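Local coordinates for protein transcriptional regulator fur family (Xanthomonas campestris pv. campestris, PDB 7DH8) that probably binds promoter DNA as a zinc-activated, dimeric repressor of the Fur family that controls zinc uptake, at residues 51-63 / 97-109. Numbering follows the deposited sequence.
Sequences RLIADAGKPVKAY and HKLESVNAFVACH. With ZN (zinc ion), chain B.
Val60 pairs with Phe105 through two backbone hydrogen bonds, Val60 N to Phe105 O and Phe105 N to Val60 O, both 2.8 Å. This single antiparallel bridge lays the linker between helices 44-56 and 62-69 along strand 104-107. Val60 O lies at the edge of the Phe105 ring, near its plane, 3.4 Å from CD1, while Ala62 CB approaches CE1 obliquely. Pro59 packs its CB tightly on Ala104 CB (3.4 Å), and its CG touches both Val106 CG1, alongside, and Leu99 CD1. Lys61 starts away from the strand, but a bend at chi2 (-90°) returns the chain, and NZ donates hydrogen bonds to Val102 O (3.0 Å) and Asn103 O (3.2 Å), the latter from above the carbonyl plane. These carbonyls belong to the hairpin turn, where Asn103 and Ala104 opposite Leu99 form a G1 bulge. Farther along, Ile53 puts CG2, anti to the backbone N, against Ala107 N (3.4 Å), and a water joins Ile53 O to that same nitrogen. The arrangement is that of a winged helix-turn-helix domain, the wing hairpin held to the interhelical linker, the start of helix 62-69 and the C-terminal end of helix 44-56; His97 and Cys108 at its open end bind zinc with His116 and Glu131.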
ATOM      1  N   ARG A  51      10.294  14.469  16.004  1.00 41.19           N
ATOM      2  CA  ARG A  51      10.395  13.964  17.371  1.00 45.99           C
ATOM      3  C   ARG A  51       9.098  13.300  17.816  1.00 46.19           C
ATOM      4  O   ARG A  51       9.118  12.207  18.403  1.00 45.17           O
ATOM      5  CB  ARG A  51      10.773  15.099  18.326  1.00 53.73           C
ATOM      6  CG  ARG A  51      11.004  14.645  19.765  1.00 62.69           C
ATOM      7  CD  ARG A  51      10.919  15.811  20.770  1.00 71.40           C
ATOM      8  NE  ARG A  51      11.331  17.088  20.182  1.00 77.95           N
ATOM      9  CZ  ARG A  51      12.582  17.406  19.842  1.00 80.49           C
ATOM     10  NH1 ARG A  51      13.585  16.551  20.038  1.00 75.58           N
ATOM     11  NH2 ARG A  51      12.826  18.596  19.303  1.00 84.38           N
ATOM     12  N   LEU A  52       7.953  13.961  17.580  1.00 37.11           N
ATOM     13  CA  LEU A  52       6.669  13.374  17.943  1.00 36.18           C
ATOM     14  C   LEU A  52       6.452  12.029  17.255  1.00 37.92           C
ATOM     15  O   LEU A  52       5.991  11.066  17.882  1.00 47.07           O
ATOM     16  CB  LEU A  52       5.528  14.336  17.592  1.00 38.58           C
ATOM     17  CG  LEU A  52       5.387  15.577  18.520  1.00 45.90           C
ATOM     18  CD1 LEU A  52       4.306  16.549  17.983  1.00 44.97           C
ATOM     19  CD2 LEU A  52       5.139  15.182  19.978  1.00 44.64           C
ATOM     20  N   ILE A  53       6.745  11.938  15.955  1.00 32.91           N
ATOM     21  CA  ILE A  53       6.487  10.664  15.273  1.00 30.87           C
ATOM     22  C   ILE A  53       7.418   9.581  15.823  1.00 37.22           C
ATOM     23  O   ILE A  53       6.981   8.475  16.146  1.00 42.09           O
ATOM     24  CB  ILE A  53       6.605  10.826  13.741  1.00 33.23           C
ATOM     25  CG1 ILE A  53       5.519  11.752  13.194  1.00 29.81           C
ATOM     26  CG2 ILE A  53       6.611   9.433  12.975  1.00 28.31           C
ATOM     27  CD1 ILE A  53       5.756  12.188  11.766  1.00 31.58           C
ATOM     28  N   ALA A  54       8.693   9.919  16.016  1.00 35.26           N
ATOM     29  CA  ALA A  54       9.672   8.958  16.519  1.00 43.57           C
ATOM     30  C   ALA A  54       9.319   8.440  17.917  1.00 51.66           C
ATOM     31  O   ALA A  54       9.614   7.287  18.240  1.00 51.07           O
ATOM     32  CB  ALA A  54      11.065   9.592  16.519  1.00 41.88           C
ATOM     33  N   ASP A  55       8.680   9.259  18.743  1.00 45.77           N
ATOM     34  CA  ASP A  55       8.351   8.937  20.126  1.00 49.46           C
ATOM     35  C   ASP A  55       7.102   8.080  20.269  1.00 49.26           C
ATOM     36  O   ASP A  55       6.884   7.516  21.352  1.00 51.27           O
ATOM     37  CB  ASP A  55       8.096  10.210  20.942  1.00 58.45           C
ATOM     38  CG  ASP A  55       9.302  10.671  21.729  1.00 64.93           C
ATOM     39  OD1 ASP A  55      10.257   9.873  21.911  1.00 65.24           O
ATOM     40  OD2 ASP A  55       9.274  11.847  22.188  1.00 65.65           O
ATOM     41  N   ALA A  56       6.273   7.978  19.234  1.00 44.78           N
ATOM     42  CA  ALA A  56       4.990   7.318  19.405  1.00 46.69           C
ATOM     43  C   ALA A  56       5.107   5.788  19.442  1.00 50.42           C
ATOM     44  O   ALA A  56       4.364   5.135  20.180  1.00 59.45           O
ATOM     45  CB  ALA A  56       4.034   7.768  18.307  1.00 39.14           C
ATOM     46  N   GLY A  57       6.003   5.190  18.667  1.00 50.92           N
ATOM     47  CA  GLY A  57       6.085   3.734  18.729  1.00 57.14           C
ATOM     48  C   GLY A  57       4.825   2.978  18.327  1.00 54.16           C
ATOM     49  O   GLY A  57       4.630   1.833  18.743  1.00 54.78           O
ATOM     50  N   LYS A  58       3.934   3.612  17.583  1.00 47.03           N
ATOM     51  CA  LYS A  58       3.001   2.990  16.662  1.00 43.11           C
ATOM     52  C   LYS A  58       2.839   3.990  15.530  1.00 37.61           C
ATOM     53  O   LYS A  58       3.157   5.178  15.725  1.00 30.97           O
ATOM     54  CB  LYS A  58       1.639   2.704  17.329  1.00 44.35           C
ATOM     55  CG  LYS A  58       1.632   1.650  18.423  1.00 54.57           C
ATOM     56  CD  LYS A  58       1.363   0.223  17.918  1.00 52.68           C
ATOM     57  CE  LYS A  58       1.402  -0.803  19.081  1.00 48.49           C
ATOM     58  NZ  LYS A  58      -0.009  -1.089  19.561  1.00 54.63           N
ATOM     59  N   PRO A  59       2.347   3.582  14.352  1.00 33.24           N
ATOM     60  CA  PRO A  59       2.153   4.564  13.272  1.00 30.79           C
ATOM     61  C   PRO A  59       1.192   5.653  13.706  1.00 34.21           C
ATOM     62  O   PRO A  59       0.185   5.391  14.372  1.00 34.09           O
ATOM     63  CB  PRO A  59       1.561   3.744  12.121  1.00 31.99           C
ATOM     64  CG  PRO A  59       2.197   2.346  12.321  1.00 27.63           C
ATOM     65  CD  PRO A  59       2.187   2.194  13.854  1.00 33.77           C
ATOM     66  N   VAL A  60       1.499   6.868  13.299  1.00 29.73           N
ATOM     67  CA  VAL A  60       0.779   8.055  13.750  1.00 28.51           C
ATOM     68  C   VAL A  60      -0.118   8.539  12.618  1.00 34.14           C
ATOM     69  O   VAL A  60       0.344   8.654  11.479  1.00 28.40           O
ATOM     70  CB  VAL A  60       1.780   9.148  14.147  1.00 34.06           C
ATOM     71  CG1 VAL A  60       1.052  10.454  14.550  1.00 36.75           C
ATOM     72  CG2 VAL A  60       2.670   8.635  15.246  1.00 38.32           C
ATOM     73  N   LYS A  61      -1.386   8.837  12.930  1.00 31.68           N
ATOM     74  CA  LYS A  61      -2.270   9.463  11.964  1.00 31.10           C
ATOM     75  C   LYS A  61      -1.940  10.940  11.854  1.00 27.95           C
ATOM     76  O   LYS A  61      -1.521  11.578  12.830  1.00 27.81           O
ATOM     77  CB  LYS A  61      -3.731   9.299  12.383  1.00 34.91           C
ATOM     78  CG  LYS A  61      -4.153   7.832  12.347  1.00 43.52           C
ATOM     79  CD  LYS A  61      -4.684   7.589  10.976  1.00 45.77           C
ATOM     80  CE  LYS A  61      -4.814   6.167  10.628  1.00 46.36           C
ATOM     81  NZ  LYS A  61      -5.467   6.139   9.303  1.00 39.42           N
ATOM     82  N   ALA A  62      -2.136  11.499  10.656  1.00 28.40           N
ATOM     83  CA  ALA A  62      -1.891  12.931  10.489  1.00 31.25           C
ATOM     84  C   ALA A  62      -2.667  13.766  11.498  1.00 29.93           C
ATOM     85  O   ALA A  62      -2.116  14.704  12.068  1.00 34.19           O
ATOM     86  CB  ALA A  62      -2.220  13.365   9.065  1.00 31.12           C
ATOM     87  N   TYR A  63      -3.969  13.487  11.698  1.00 29.57           N
ATOM     88  CA  TYR A  63      -4.709  14.307  12.673  1.00 36.46           C
ATOM     89  C   TYR A  63      -4.222  14.109  14.109  1.00 33.72           C
ATOM     90  O   TYR A  63      -4.407  14.983  14.963  1.00 36.51           O
ATOM     91  CB  TYR A  63      -6.206  14.036  12.611  1.00 37.91           C
ATOM     92  CG  TYR A  63      -6.592  12.657  13.087  1.00 40.68           C
ATOM     93  CD1 TYR A  63      -6.693  12.369  14.446  1.00 38.40           C
ATOM     94  CD2 TYR A  63      -6.855  11.642  12.173  1.00 40.70           C
ATOM     95  CE1 TYR A  63      -7.036  11.117  14.851  1.00 33.57           C
ATOM     96  CE2 TYR A  63      -7.207  10.381  12.592  1.00 35.29           C
ATOM     97  CZ  TYR A  63      -7.306  10.144  13.923  1.00 34.88           C
ATOM     98  OH  TYR A  63      -7.684   8.893  14.380  1.00 49.10           O
ATOM     99  N   HIS A  97       8.247   7.557   6.924  1.00 27.69           N
ATOM    100  CA  HIS A  97       7.612   6.770   5.894  1.00 28.50           C
ATOM    101  C   HIS A  97       6.118   6.874   6.082  1.00 33.18           C
ATOM    102  O   HIS A  97       5.633   6.790   7.209  1.00 26.57           O
ATOM    103  CB  HIS A  97       8.018   5.282   5.946  1.00 28.18           C
ATOM    104  CG  HIS A  97       9.481   5.048   5.717  1.00 30.38           C
ATOM    105  ND1 HIS A  97      10.031   5.016   4.453  1.00 33.69           N
ATOM    106  CD2 HIS A  97      10.500   4.817   6.578  1.00 32.75           C
ATOM    107  CE1 HIS A  97      11.334   4.801   4.548  1.00 34.36           C
ATOM    108  NE2 HIS A  97      11.638   4.643   5.826  1.00 30.97           N
ATOM    109  N   LYS A  98       5.397   7.005   4.975  1.00 28.36           N
ATOM    110  CA  LYS A  98       3.961   6.865   5.016  1.00 28.98           C
ATOM    111  C   LYS A  98       3.623   5.426   4.684  1.00 29.61           C
ATOM    112  O   LYS A  98       4.021   4.923   3.627  1.00 35.44           O
ATOM    113  CB  LYS A  98       3.260   7.795   4.024  1.00 29.99           C
ATOM    114  CG  LYS A  98       1.679   7.751   4.211  1.00 28.58           C
ATOM    115  CD  LYS A  98       1.000   8.577   3.095  1.00 39.00           C
ATOM    116  CE  LYS A  98      -0.510   8.258   2.961  1.00 43.39           C
ATOM    117  NZ  LYS A  98      -1.178   9.233   1.997  1.00 46.92           N
ATOM    118  N   LEU A  99       2.924   4.760   5.594  1.00 27.00           N
ATOM    119  CA  LEU A  99       2.436   3.393   5.373  1.00 26.60           C
ATOM    120  C   LEU A  99       1.099   3.466   4.647  1.00 34.09           C
ATOM    121  O   LEU A  99       0.099   3.886   5.222  1.00 32.12           O
ATOM    122  CB  LEU A  99       2.278   2.682   6.703  1.00 27.26           C
ATOM    123  CG  LEU A  99       3.642   2.601   7.419  1.00 33.02           C
ATOM    124  CD1 LEU A  99       3.479   1.981   8.800  1.00 28.00           C
ATOM    125  CD2 LEU A  99       4.707   1.835   6.534  1.00 29.77           C
ATOM    126  N   GLU A 100       1.071   3.014   3.397  1.00 33.14           N
ATOM    127  CA  GLU A 100      -0.130   3.218   2.603  1.00 37.01           C
ATOM    128  C   GLU A 100      -1.291   2.381   3.057  1.00 32.38           C
ATOM    129  O   GLU A 100      -2.435   2.810   2.882  1.00 32.74           O
ATOM    130  CB  GLU A 100       0.144   2.923   1.129  1.00 30.99           C
ATOM    131  CG  GLU A 100       1.273   3.713   0.616  1.00 35.52           C
ATOM    132  CD  GLU A 100       0.843   5.108   0.217  1.00 36.42           C
ATOM    133  OE1 GLU A 100      -0.372   5.343   0.180  1.00 37.99           O
ATOM    134  OE2 GLU A 100       1.724   5.959  -0.057  1.00 42.17           O
ATOM    135  N   SER A 101      -1.055   1.178   3.608  1.00 30.96           N
ATOM    136  CA  SER A 101      -2.231   0.369   3.919  1.00 34.30           C
ATOM    137  C   SER A 101      -2.917   0.761   5.228  1.00 35.61           C
ATOM    138  O   SER A 101      -4.046   0.302   5.476  1.00 36.15           O
ATOM    139  CB  SER A 101      -1.883  -1.131   3.960  1.00 35.08           C
ATOM    140  OG  SER A 101      -0.975  -1.400   4.991  1.00 37.10           O
ATOM    141  N   VAL A 102      -2.283   1.567   6.084  1.00 28.91           N
ATOM    142  CA  VAL A 102      -2.957   2.054   7.290  1.00 34.78           C
ATOM    143  C   VAL A 102      -3.055   3.569   7.331  1.00 35.22           C
ATOM    144  O   VAL A 102      -3.567   4.107   8.309  1.00 33.68           O
ATOM    145  CB  VAL A 102      -2.295   1.547   8.591  1.00 35.69           C
ATOM    146  CG1 VAL A 102      -2.550   0.060   8.779  1.00 36.50           C
ATOM    147  CG2 VAL A 102      -0.809   1.895   8.621  1.00 37.08           C
ATOM    148  N   ASN A 103      -2.565   4.267   6.302  1.00 30.95           N
ATOM    149  CA  ASN A 103      -2.654   5.721   6.171  1.00 28.89           C
ATOM    150  C   ASN A 103      -2.071   6.403   7.403  1.00 29.76           C
ATOM    151  O   ASN A 103      -2.733   7.200   8.075  1.00 35.15           O
ATOM    152  CB  ASN A 103      -4.117   6.173   5.858  1.00 30.11           C
ATOM    153  CG  ASN A 103      -4.196   7.644   5.462  1.00 35.76           C
ATOM    154  OD1 ASN A 103      -3.210   8.209   5.005  1.00 36.69           O
ATOM    155  ND2 ASN A 103      -5.354   8.286   5.680  1.00 43.57           N
ATOM    156  N   ALA A 104      -0.814   6.051   7.724  1.00 28.46           N
ATOM    157  CA  ALA A 104      -0.192   6.492   8.960  1.00 29.93           C
ATOM    158  C   ALA A 104       1.315   6.567   8.729  1.00 28.65           C
ATOM    159  O   ALA A 104       1.834   6.134   7.690  1.00 31.69           O
ATOM    160  CB  ALA A 104      -0.587   5.574  10.159  1.00 26.17           C
ATOM    161  N   PHE A 105       1.990   7.256   9.621  1.00 23.15           N
ATOM    162  CA  PHE A 105       3.386   7.665   9.426  1.00 23.55           C
ATOM    163  C   PHE A 105       4.254   7.074  10.509  1.00 29.78           C
ATOM    164  O   PHE A 105       3.808   6.927  11.652  1.00 32.43           O
ATOM    165  CB  PHE A 105       3.524   9.174   9.461  1.00 27.13           C
ATOM    166  CG  PHE A 105       2.723   9.854   8.391  1.00 28.94           C
ATOM    167  CD1 PHE A 105       1.397  10.140   8.598  1.00 30.84           C
ATOM    168  CD2 PHE A 105       3.277  10.083   7.115  1.00 33.72           C
ATOM    169  CE1 PHE A 105       0.640  10.749   7.603  1.00 40.75           C
ATOM    170  CE2 PHE A 105       2.538  10.660   6.108  1.00 40.88           C
ATOM    171  CZ  PHE A 105       1.199  10.997   6.338  1.00 45.19           C
ATOM    172  N   VAL A 106       5.511   6.776  10.176  1.00 23.69           N
ATOM    173  CA  VAL A 106       6.452   6.175  11.121  1.00 28.37           C
ATOM    174  C   VAL A 106       7.799   6.807  10.813  1.00 33.84           C
ATOM    175  O   VAL A 106       8.067   7.197   9.669  1.00 31.74           O
ATOM    176  CB  VAL A 106       6.560   4.599  11.046  1.00 26.04           C
ATOM    177  CG1 VAL A 106       5.373   3.870  11.650  1.00 30.38           C
ATOM    178  CG2 VAL A 106       6.840   4.090   9.571  1.00 31.64           C
ATOM    179  N   ALA A 107       8.641   6.938  11.831  1.00 29.31           N
ATOM    180  CA  ALA A 107       9.961   7.495  11.602  1.00 32.72           C
ATOM    181  C   ALA A 107      10.844   6.426  10.972  1.00 38.35           C
ATOM    182  O   ALA A 107      10.705   5.225  11.256  1.00 32.72           O
ATOM    183  CB  ALA A 107      10.580   8.011  12.907  1.00 32.39           C
ATOM    184  N   CYS A 108      11.729   6.851  10.077  1.00 38.44           N
ATOM    185  CA  CYS A 108      12.680   5.885   9.540  1.00 35.60           C
ATOM    186  C   CYS A 108      13.743   5.567  10.593  1.00 42.44           C
ATOM    187  O   CYS A 108      14.389   6.469  11.142  1.00 47.39           O
ATOM    188  CB  CYS A 108      13.338   6.387   8.264  1.00 35.25           C
ATOM    189  SG  CYS A 108      14.645   5.191   7.613  1.00 35.75           S
ATOM    190  N   HIS A 109      13.914   4.277  10.858  1.00 39.95           N
ATOM    191  CA  HIS A 109      14.832   3.756  11.866  1.00 54.94           C
ATOM    192  C   HIS A 109      16.303   4.045  11.504  1.00 59.18           C
ATOM    193  O   HIS A 109      17.109   4.244  12.423  1.00 63.95           O
ATOM    194  CB  HIS A 109      14.396   2.335  12.248  1.00 62.53           C
ATOM    195  CG  HIS A 109      14.722   1.292  11.217  1.00 76.64           C
ATOM    196  ND1 HIS A 109      15.172   0.027  11.545  1.00 82.50           N
ATOM    197  CD2 HIS A 109      14.706   1.341   9.862  1.00 81.46           C
ATOM    198  CE1 HIS A 109      15.403  -0.663  10.438  1.00 82.23           C
ATOM    199  NE2 HIS A 109      15.132   0.112   9.403  1.00 81.73           N
TER
HETATM  200 ZN    ZN B 201      13.480   4.029   6.368  1.00 34.00          ZN
HETATM  201  O   HOH W   1       7.761   5.859  14.374  1.00 43.58           O
HETATM  202  O   HOH W   2      -2.984  10.026   8.302  1.00 26.17           O